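Local coordinates for protein telomerase reverse transcriptase (PDB 4LMO) that elongates telomeres as the reverse transcriptase of the telomerase ribonucleoprotein, copying a template in its RNA component, this chain being its RNA-binding domain, at residues 96-101 against 238-243; 114-119 against 232-237. All coordinates share one frame; numbering follows the deposited sequence.

Contact 1: residues 96-101 against 238-243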
loop_
_atom_site.group_PDB
_atom_site.type_symbol
_atom_site.label_atom_id
_atom_site.label_comp_id
_atom_site.label_asym_id
_atom_site.label_seq_id
_atom_site.Cartn_x
_atom_site.Cartn_y
_atom_site.Cartn_z
ATOM N N CYS A 96 -3.858 -16.195 0.347
ATOM C CA CYS A 96 -2.669 -17.040 0.447
ATOM C C CYS A 96 -2.418 -17.475 1.894
ATOM O O CYS A 96 -1.522 -16.953 2.560
ATOM C CB CYS A 96 -1.447 -16.332 -0.140
ATOM S SG CYS A 96 -0.075 -17.445 -0.509
ATOM N N PRO A 97 -3.212 -18.449 2.376
ATOM C CA PRO A 97 -3.278 -18.790 3.797
ATOM C C PRO A 97 -2.041 -19.505 4.324
ATOM O O PRO A 97 -1.273 -20.082 3.554
ATOM C CB PRO A 97 -4.495 -19.714 3.880
ATOM C CG PRO A 97 -4.578 -20.344 2.534
ATOM C CD PRO A 97 -4.065 -19.328 1.555
ATOM N N LEU A 98 -1.868 -19.454 5.640
ATOM C CA LEU A 98 -0.777 -20.141 6.314
ATOM C C LEU A 98 -1.104 -21.626 6.445
ATOM O O LEU A 98 -2.263 -21.998 6.635
ATOM C CB LEU A 98 -0.522 -19.508 7.689
ATOM C CG LEU A 98 -0.346 -17.980 7.717
ATOM C CD1 LEU A 98 -0.537 -17.414 9.116
ATOM C CD2 LEU A 98 0.991 -17.546 7.132
ATOM N N VAL A 99 -0.083 -22.469 6.321
ATOM C CA VAL A 99 -0.242 -23.912 6.480
ATOM C C VAL A 99 0.600 -24.384 7.662
ATOM O O VAL A 99 1.815 -24.555 7.543
ATOM C CB VAL A 99 0.147 -24.695 5.201
ATOM C CG1 VAL A 99 -0.207 -26.169 5.345
ATOM C CG2 VAL A 99 -0.533 -24.111 3.971
ATOM N N GLY A 100 -0.061 -24.570 8.802
ATOM C CA GLY A 100 0.572 -25.075 10.020
ATOM C C GLY A 100 1.783 -24.296 10.503
ATOM O O GLY A 100 2.840 -24.882 10.748
ATOM N N ILE A 101 1.638 -22.978 10.636
ATOM C CA ILE A 101 2.730 -22.143 11.150
ATOM C C ILE A 101 2.659 -21.970 12.671
ATOM O O ILE A 101 3.687 -22.001 13.349
ATOM C CB ILE A 101 2.861 -20.773 10.421
ATOM C CG1 ILE A 101 1.732 -19.799 10.792
ATOM C CG2 ILE A 101 2.977 -20.958 8.914
ATOM C CD1 ILE A 101 2.130 -18.742 11.804
ATOM N N GLN A 238 5.116 -13.056 5.612
ATOM C CA GLN A 238 6.178 -12.739 6.572
ATOM C C GLN A 238 6.207 -13.697 7.772
ATOM O O GLN A 238 7.263 -13.914 8.365
ATOM C CB GLN A 238 6.128 -11.263 7.014
ATOM C CG GLN A 238 5.714 -11.011 8.458
ATOM C CD GLN A 238 4.242 -10.703 8.612
ATOM O OE1 GLN A 238 3.602 -10.194 7.689
ATOM N NE2 GLN A 238 3.696 -10.997 9.786
ATOM N N GLU A 239 5.052 -14.275 8.101
ATOM C CA GLU A 239 4.943 -15.276 9.167
ATOM C C GLU A 239 5.721 -16.544 8.819
ATOM O O GLU A 239 6.418 -17.100 9.671
ATOM C CB GLU A 239 3.478 -15.634 9.448
ATOM C CG GLU A 239 2.619 -14.490 9.968
ATOM C CD GLU A 239 1.920 -13.715 8.864
ATOM O OE1 GLU A 239 2.407 -13.720 7.709
ATOM O OE2 GLU A 239 0.875 -13.093 9.156
ATOM N N VAL A 240 5.597 -16.989 7.569
ATOM C CA VAL A 240 6.319 -18.168 7.089
ATOM C C VAL A 240 7.812 -17.857 6.983
ATOM O O VAL A 240 8.654 -18.720 7.249
ATOM C CB VAL A 240 5.795 -18.675 5.726
ATOM C CG1 VAL A 240 6.236 -20.113 5.490
ATOM C CG2 VAL A 240 4.281 -18.583 5.653
ATOM N N TRP A 241 8.131 -16.621 6.604
ATOM C CA TRP A 241 9.522 -16.179 6.526
ATOM C C TRP A 241 10.163 -16.121 7.887
ATOM O O TRP A 241 11.306 -16.542 8.054
ATOM C CB TRP A 241 9.644 -14.838 5.812
ATOM C CG TRP A 241 11.086 -14.459 5.577
ATOM C CD1 TRP A 241 11.835 -13.498 6.251
ATOM C CD2 TRP A 241 12.014 -15.056 4.608
ATOM N NE1 TRP A 241 13.118 -13.451 5.767
ATOM C CE2 TRP A 241 13.294 -14.362 4.785
ATOM C CE3 TRP A 241 11.914 -16.055 3.643
ATOM C CZ2 TRP A 241 14.408 -14.668 4.017
ATOM C CZ3 TRP A 241 13.048 -16.357 2.878
ATOM C CH2 TRP A 241 14.263 -15.677 3.060
ATOM N N ALA A 242 9.425 -15.607 8.869
ATOM C CA ALA A 242 9.884 -15.583 10.258
ATOM C C ALA A 242 10.136 -16.994 10.807
ATOM O O ALA A 242 11.054 -17.197 11.601
ATOM C CB ALA A 242 8.893 -14.832 11.135
ATOM N N LYS A 243 9.323 -17.958 10.371
ATOM C CA LYS A 243 9.507 -19.369 10.725
ATOM C C LYS A 243 10.760 -19.964 10.069
ATOM O O LYS A 243 11.509 -20.700 10.712
ATOM C CB LYS A 243 8.267 -20.189 10.343
ATOM C CG LYS A 243 8.248 -21.619 10.875
ATOM C CD LYS A 243 7.302 -21.802 12.057
ATOM C CE LYS A 243 7.933 -21.412 13.388
ATOM N NZ LYS A 243 7.112 -21.873 14.545
#
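Three apolar side chains and the root of an acidic one make up most of this contact, a small aliphatic surface patch through which, in the RNA-binding domain of TERT, the loop after helix 88-93 packs on the C-terminal helix 238-251. Leu-98 sends its CD2 branch onto the helix, 3.8 Å from Val-240 CG2, the leucine and valine chains passing alongside and pointing opposite ways. The same CD2 methyl meets Glu-239 CB at 3.9 Å, here with the leucine lying across the glutamate's stem. Ile-101 holds CG1 in the crowded position between backbone N and carbonyl carbon (chi1 73°); this, with chi2 near 101°, carries CD1 to 4.1 Å from Glu-239 CB, while CG2 meets Val-240 CG2.

Polar contributions are slight. Glu-239 bends at chi2, so that its carboxylate turns back to the helix start and forms a long, weak ion pair with Arg-237 NH2. Lys-243, kinked at chi2 and chi3, brings NZ to 3.6 Å from Ile-101 O, a proximity without a hydrogen bond.

Around this patch, Gln-93 OE1 of helix 88-93 accepts a bond from Leu-98 N. Phe-112 of helix 109-112 touches Val-240 and Lys-243, and helix 238-251 itself continues directly from strand 234-237.

Contact 2: residues 114-119 against 232-237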
loop_
_atom_site.group_PDB
_atom_site.type_symbol
_atom_site.label_atom_id
_atom_site.label_comp_id
_atom_site.label_asym_id
_atom_site.label_seq_id
_atom_site.Cartn_x
_atom_site.Cartn_y
_atom_site.Cartn_z
ATOM N N PRO A 114 8.295 -24.754 0.291
ATOM C CA PRO A 114 7.323 -24.635 -0.804
ATOM C C PRO A 114 6.161 -23.681 -0.512
ATOM O O PRO A 114 5.404 -23.346 -1.426
ATOM C CB PRO A 114 6.778 -26.065 -0.955
ATOM C CG PRO A 114 7.717 -26.941 -0.196
ATOM C CD PRO A 114 8.226 -26.086 0.918
ATOM N N GLN A 115 6.017 -23.254 0.743
ATOM C CA GLN A 115 4.880 -22.425 1.143
ATOM C C GLN A 115 5.105 -20.936 0.868
ATOM O O GLN A 115 5.211 -20.126 1.794
ATOM C CB GLN A 115 4.515 -22.661 2.612
ATOM C CG GLN A 115 3.091 -22.251 2.956
ATOM C CD GLN A 115 2.832 -22.189 4.446
ATOM O OE1 GLN A 115 3.201 -23.093 5.198
ATOM N NE2 GLN A 115 2.183 -21.118 4.880
ATOM N N HIS A 116 5.175 -20.590 -0.412
ATOM C CA HIS A 116 5.285 -19.199 -0.841
ATOM C C HIS A 116 4.099 -18.810 -1.685
ATOM O O HIS A 116 3.361 -19.672 -2.163
ATOM C CB HIS A 116 6.598 -18.963 -1.588
ATOM C CG HIS A 116 6.840 -19.926 -2.725
ATOM N ND1 HIS A 116 6.616 -19.599 -4.009
ATOM C CD2 HIS A 116 7.298 -21.239 -2.729
ATOM C CE1 HIS A 116 6.917 -20.646 -4.798
ATOM N NE2 HIS A 116 7.332 -21.650 -4.012
ATOM N N CYS A 117 3.900 -17.508 -1.864
ATOM C CA CYS A 117 2.779 -16.996 -2.645
ATOM C C CYS A 117 3.226 -16.515 -4.019
ATOM O O CYS A 117 4.134 -15.690 -4.129
ATOM C CB CYS A 117 2.087 -15.854 -1.900
ATOM S SG CYS A 117 1.562 -16.277 -0.223
ATOM N N GLY A 118 2.587 -17.036 -5.063
ATOM C CA GLY A 118 2.823 -16.564 -6.424
ATOM C C GLY A 118 2.311 -15.147 -6.595
ATOM O O GLY A 118 1.378 -14.733 -5.903
ATOM N N SER A 119 2.915 -14.403 -7.518
ATOM C CA SER A 119 2.583 -12.985 -7.730
ATOM C C SER A 119 1.099 -12.731 -8.003
ATOM O O SER A 119 0.580 -11.657 -7.687
ATOM C CB SER A 119 3.437 -12.392 -8.853
ATOM O OG SER A 119 3.268 -13.120 -10.056
ATOM N N ALA A 232 14.356 -16.789 -9.947
ATOM C CA ALA A 232 12.936 -16.600 -9.662
ATOM C C ALA A 232 12.736 -15.869 -8.338
ATOM O O ALA A 232 13.421 -16.157 -7.353
ATOM C CB ALA A 232 12.212 -17.940 -9.645
ATOM N N ILE A 233 11.800 -14.922 -8.327
ATOM C CA ILE A 233 11.432 -14.198 -7.111
ATOM C C ILE A 233 10.279 -14.910 -6.405
ATOM O O ILE A 233 9.220 -15.129 -6.998
ATOM C CB ILE A 233 11.051 -12.725 -7.409
ATOM C CG1 ILE A 233 12.202 -11.990 -8.111
ATOM C CG2 ILE A 233 10.627 -11.991 -6.140
ATOM C CD1 ILE A 233 13.524 -12.001 -7.362
ATOM N N ARG A 234 10.502 -15.274 -5.144
ATOM C CA ARG A 234 9.479 -15.911 -4.316
ATOM C C ARG A 234 8.992 -14.973 -3.211
ATOM O O ARG A 234 9.800 -14.393 -2.485
ATOM C CB ARG A 234 10.016 -17.205 -3.693
ATOM C CG ARG A 234 10.170 -18.366 -4.665
ATOM C CD ARG A 234 10.699 -19.601 -3.955
ATOM N NE ARG A 234 10.735 -20.776 -4.828
ATOM C CZ ARG A 234 11.095 -21.998 -4.437
ATOM N NH1 ARG A 234 11.452 -22.228 -3.180
ATOM N NH2 ARG A 234 11.095 -22.997 -5.309
ATOM N N PHE A 235 7.674 -14.832 -3.091
ATOM C CA PHE A 235 7.060 -14.062 -2.011
ATOM C C PHE A 235 6.598 -14.984 -0.889
ATOM O O PHE A 235 5.716 -15.815 -1.096
ATOM C CB PHE A 235 5.840 -13.287 -2.515
ATOM C CG PHE A 235 6.161 -12.193 -3.485
ATOM C CD1 PHE A 235 6.030 -12.402 -4.852
ATOM C CD2 PHE A 235 6.569 -10.941 -3.034
ATOM C CE1 PHE A 235 6.311 -11.390 -5.755
ATOM C CE2 PHE A 235 6.854 -9.925 -3.932
ATOM C CZ PHE A 235 6.725 -10.149 -5.294
ATOM N N TYR A 236 7.180 -14.831 0.296
ATOM C CA TYR A 236 6.704 -15.553 1.470
ATOM C C TYR A 236 5.893 -14.626 2.366
ATOM O O TYR A 236 6.316 -13.502 2.636
ATOM C CB TYR A 236 7.875 -16.131 2.273
ATOM C CG TYR A 236 8.570 -17.309 1.630
ATOM C CD1 TYR A 236 8.190 -18.618 1.927
ATOM C CD2 TYR A 236 9.622 -17.115 0.734
ATOM C CE1 TYR A 236 8.832 -19.699 1.340
ATOM C CE2 TYR A 236 10.267 -18.188 0.142
ATOM C CZ TYR A 236 9.872 -19.475 0.448
ATOM O OH TYR A 236 10.520 -20.535 -0.142
ATOM N N ARG A 237 4.734 -15.093 2.822
ATOM C CA ARG A 237 4.028 -14.435 3.921
ATOM C C ARG A 237 5.045 -14.256 5.042
ATOM O O ARG A 237 5.769 -15.202 5.375
ATOM C CB ARG A 237 2.866 -15.295 4.416
ATOM C CG ARG A 237 1.688 -15.430 3.458
ATOM C CD ARG A 237 0.638 -14.351 3.672
ATOM N NE ARG A 237 0.212 -14.259 5.068
ATOM C CZ ARG A 237 -0.886 -14.815 5.573
ATOM N NH1 ARG A 237 -1.707 -15.518 4.804
ATOM N NH2 ARG A 237 -1.166 -14.659 6.860
HETATM O O HOH W 1 3.786 -17.576 1.982
#
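The His-116 ring and the Arg-234 guanidinium lie flat on each other, their planes 11° apart and their centres 4.4 Å from one another. Extended from CG to NE, the arginine runs obliquely across the ring, placing CD over the centre of one face, 3.9 Å from the His-116 centroid, and NE above the ring atom NE2. The stacked cation would probably disfavour protonation of the imidazole. His-116 CB meanwhile sits over one face of Tyr-236, 3.8 Å from that ring's centroid, and the two aromatic planes stand oblique; Tyr-236 OH is held beyond by Leu-113 O. An alanine here in place of His-116 would remove the imidazole on which the Arg-234 guanidinium lies, and the guanidinium would probably be less firmly placed.

Strand 234-237 pairs antiparallel with strand 221-224; this hairpin, with Phe-Tyr-Ala-Thr in strand 221-224, is consistent with part of the telomerase-specific T motif. The loop before helix 119-133 crosses it at the Phe-235 carbonyl: Cys-117 N donates to Phe-235 O at 2.6 Å, almost straight (168°) and approaching the oxygen nearly head-on. Cys-117 O lies at the edge of the Phe-235 ring. One water accepts from Arg-237 N at 2.8 Å and donates to Gln-115 O, at the centre of an inverse gamma turn, at 2.9 Å. Cys-117 SG packs 3.8 Å from Arg-237 CG, while the arginine's NH1 bonds to Cys-96 O.

Contacts 1 and 2 illustrate how one continuous element, strand 234-237 running into helix 238-251, meets two nearby loops by different chemistry. Contact 1 is a surface patch of aliphatic groups without hydrogen bonds; contact 2, partly buried and covering more area (420 against 252 Å²), adds aromatic and guanidinium faces, a direct backbone bond and a water bridge. The loops, which lie on either side of helix 109-112 in sequence, are also joined to each other: a disulfide links Cys-96 to Cys-117. Arg-237, at the N-cap of the helix, reaches from one contact to the other, and Gln-115 packs against Val-99 and Val-240. The centres are about 11 Å apart.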